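Local coordinates for 4-oxalmesaconate hydratase (Pseudomonas putida, PDB 5CGZ), which catalyses the zinc-dependent hydration of 4-carboxy-2-hydroxymuconate to 4-carboxy-4-hydroxy-2-oxoadipate, the third step of gallate degradation, at the interface of chains A and B. Residues are numbered along the deposited sequence; one frame, centred on the assembly and turned at random. Chains: chain A/B, 4-oxalmesaconate hydratase.

The interface of chains A and B. Residues chain A 162-163, 167, 169, 206, 209; chain B 162-163, 167, 169, 206, 209.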
loop_
_atom_site.group_PDB
_atom_site.type_symbol
_atom_site.label_atom_id
_atom_site.label_comp_id
_atom_site.label_asym_id
_atom_site.label_seq_id
_atom_site.Cartn_x
_atom_site.Cartn_y
_atom_site.Cartn_z
ATOM N N PRO A 162 -8.244 -1.545 14.950
ATOM C CA PRO A 162 -6.998 -1.029 14.372
ATOM C C PRO A 162 -6.753 -1.499 12.932
ATOM O O PRO A 162 -6.429 -0.659 12.092
ATOM C CB PRO A 162 -5.909 -1.556 15.329
ATOM C CG PRO A 162 -6.561 -2.597 16.179
ATOM C CD PRO A 162 -8.030 -2.272 16.216
ATOM N N GLU A 163 -6.909 -2.789 12.640
ATOM C CA GLU A 163 -6.639 -3.258 11.278
ATOM C C GLU A 163 -7.613 -2.661 10.260
ATOM O O GLU A 163 -7.205 -2.339 9.153
ATOM C CB GLU A 163 -6.688 -4.783 11.187
ATOM C CG GLU A 163 -5.639 -5.502 12.014
ATOM C CD GLU A 163 -6.132 -5.889 13.401
ATOM O OE1 GLU A 163 -7.219 -5.430 13.827
ATOM O OE2 GLU A 163 -5.423 -6.661 14.072
ATOM N N TRP A 167 -4.174 0.916 10.754
ATOM C CA TRP A 167 -3.320 1.509 11.764
ATOM C C TRP A 167 -2.347 0.445 12.261
ATOM O O TRP A 167 -2.731 -0.702 12.490
ATOM C CB TRP A 167 -4.195 2.058 12.895
ATOM C CG TRP A 167 -3.503 2.622 14.107
ATOM C CD1 TRP A 167 -3.199 3.941 14.341
ATOM C CD2 TRP A 167 -3.093 1.903 15.282
ATOM N NE1 TRP A 167 -2.622 4.078 15.582
ATOM C CE2 TRP A 167 -2.542 2.850 16.177
ATOM C CE3 TRP A 167 -3.142 0.560 15.662
ATOM C CZ2 TRP A 167 -2.039 2.487 17.429
ATOM C CZ3 TRP A 167 -2.643 0.204 16.910
ATOM C CH2 TRP A 167 -2.098 1.162 17.776
ATOM N N PRO A 169 0.839 -0.001 15.188
ATOM C CA PRO A 169 1.659 0.696 16.190
ATOM C C PRO A 169 3.137 0.541 15.860
ATOM O O PRO A 169 3.600 -0.588 15.796
ATOM C CB PRO A 169 1.299 -0.016 17.501
ATOM C CG PRO A 169 0.909 -1.423 17.072
ATOM C CD PRO A 169 0.330 -1.304 15.662
ATOM N N ARG A 206 -1.295 -5.392 24.093
ATOM C CA ARG A 206 -0.175 -4.559 23.667
ATOM C C ARG A 206 0.999 -4.755 24.615
ATOM O O ARG A 206 2.152 -4.680 24.202
ATOM C CB ARG A 206 -0.578 -3.081 23.598
ATOM C CG ARG A 206 -1.705 -2.797 22.594
ATOM C CD ARG A 206 -1.425 -3.409 21.226
ATOM N NE ARG A 206 -2.456 -3.024 20.259
ATOM C CZ ARG A 206 -2.512 -3.447 18.999
ATOM N NH1 ARG A 206 -1.585 -4.275 18.525
ATOM N NH2 ARG A 206 -3.495 -3.034 18.209
ATOM N N GLN A 209 2.799 -7.832 23.458
ATOM C CA GLN A 209 3.490 -7.553 22.199
ATOM C C GLN A 209 4.713 -6.660 22.410
ATOM O O GLN A 209 5.752 -6.880 21.800
ATOM C CB GLN A 209 2.537 -6.915 21.186
ATOM C CG GLN A 209 1.351 -7.815 20.817
ATOM C CD GLN A 209 0.275 -7.073 20.032
ATOM O OE1 GLN A 209 0.477 -5.938 19.600
ATOM N NE2 GLN A 209 -0.875 -7.714 19.850
ATOM N N PRO B 162 -0.776 -9.026 14.553
ATOM C CA PRO B 162 -1.450 -8.871 13.259
ATOM C C PRO B 162 -1.021 -7.611 12.495
ATOM O O PRO B 162 -0.724 -7.725 11.304
ATOM C CB PRO B 162 -2.946 -8.821 13.632
ATOM C CG PRO B 162 -3.006 -8.614 15.110
ATOM C CD PRO B 162 -1.721 -9.156 15.678
ATOM N N GLU B 163 -0.975 -6.449 13.143
ATOM C CA GLU B 163 -0.605 -5.232 12.415
ATOM C C GLU B 163 0.836 -5.281 11.905
ATOM O O GLU B 163 1.102 -4.813 10.806
ATOM C CB GLU B 163 -0.792 -3.983 13.276
ATOM C CG GLU B 163 -2.223 -3.711 13.700
ATOM C CD GLU B 163 -2.569 -4.307 15.057
ATOM O OE1 GLU B 163 -1.779 -5.115 15.603
ATOM O OE2 GLU B 163 -3.644 -3.964 15.583
ATOM N N TRP B 167 -1.682 -7.779 8.400
ATOM C CA TRP B 167 -2.805 -8.687 8.269
ATOM C C TRP B 167 -4.068 -7.964 8.721
ATOM O O TRP B 167 -4.064 -7.260 9.733
ATOM C CB TRP B 167 -2.531 -9.940 9.104
ATOM C CG TRP B 167 -3.623 -10.973 9.199
ATOM C CD1 TRP B 167 -3.761 -12.098 8.422
ATOM C CD2 TRP B 167 -4.687 -11.021 10.164
ATOM N NE1 TRP B 167 -4.847 -12.830 8.844
ATOM C CE2 TRP B 167 -5.432 -12.195 9.902
ATOM C CE3 TRP B 167 -5.077 -10.192 11.218
ATOM C CZ2 TRP B 167 -6.549 -12.552 10.661
ATOM C CZ3 TRP B 167 -6.188 -10.553 11.972
ATOM C CH2 TRP B 167 -6.911 -11.720 11.689
ATOM N N PRO B 169 -8.312 -8.757 9.253
ATOM C CA PRO B 169 -9.383 -9.747 9.073
ATOM C C PRO B 169 -10.498 -9.167 8.213
ATOM O O PRO B 169 -11.060 -8.154 8.602
ATOM C CB PRO B 169 -9.862 -10.019 10.505
ATOM C CG PRO B 169 -9.570 -8.726 11.252
ATOM C CD PRO B 169 -8.352 -8.096 10.574
ATOM N N ARG B 206 -11.928 -10.104 19.154
ATOM C CA ARG B 206 -12.514 -10.311 17.833
ATOM C C ARG B 206 -14.018 -10.502 17.965
ATOM O O ARG B 206 -14.774 -10.112 17.080
ATOM C CB ARG B 206 -11.873 -11.510 17.124
ATOM C CG ARG B 206 -10.365 -11.348 16.883
ATOM C CD ARG B 206 -10.028 -10.012 16.230
ATOM N NE ARG B 206 -8.601 -9.934 15.904
ATOM C CZ ARG B 206 -7.999 -8.871 15.378
ATOM N NH1 ARG B 206 -8.695 -7.772 15.098
ATOM N NH2 ARG B 206 -6.697 -8.910 15.124
ATOM N N GLN B 209 -15.515 -7.070 18.132
ATOM C CA GLN B 209 -15.421 -6.427 16.820
ATOM C C GLN B 209 -16.401 -7.038 15.818
ATOM O O GLN B 209 -17.016 -6.320 15.040
ATOM C CB GLN B 209 -13.992 -6.509 16.278
ATOM C CG GLN B 209 -12.964 -5.794 17.164
ATOM C CD GLN B 209 -11.527 -6.113 16.767
ATOM O OE1 GLN B 209 -11.278 -6.719 15.725
ATOM N NE2 GLN B 209 -10.576 -5.705 17.603
HETATM O O HOH W 1 -4.809 -6.218 16.594
HETATM O O HOH W 2 -5.346 -5.683 16.621
#
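A reciprocal bidentate salt bridge straddles the two-fold axis between chains A and B of this hexameric hydratase, a Rossmann-fold member of the MshB deacetylase (PIG-L) family. A:Arg206 reaches B:Glu163 end-on, its NH1 donating to carboxylate OE1 at 3.0 Å and its NH2 to OE2 at 2.8 Å. Both bonds are nearly straight (178° at the hydrogen for the NH2 bond) and lie in the guanidinium plane, yet the carboxylate is turned 44° against that plane, so its oxygens are met from above their own plane. B:Arg206 holds A:Glu163 identically. At the axis the two OE2 atoms share a water, modelled at two closely spaced positions that probably represent alternatives; water 1 lies 2.6 Å from A:Glu163 OE2. Such bridging likely eases repulsion between the facing carboxylates. The bend of the B:Glu163 stem (chi2 93°) lays its CB and CG against A:Pro169, crossed at about a right angle with CB 3.8 Å from A:Pro169 CD, and turns the carboxylate to the arginine. A:Pro162 comes in obliquely, the edge of its ring (CG) lying 3.3 Å from B:Glu163 OE2. Behind the clasp, A:Gln209, one turn along helix 193-212, offers a lone pair of its amide OE1 to A:Arg206 NH1 at 2.9 Å, probably fixing the guanidinium's rotation. An alanine in place of A:Arg206 would remove both charged bonds to B:Glu163 and would probably leave that carboxylate poorly compensated beside its symmetry mate.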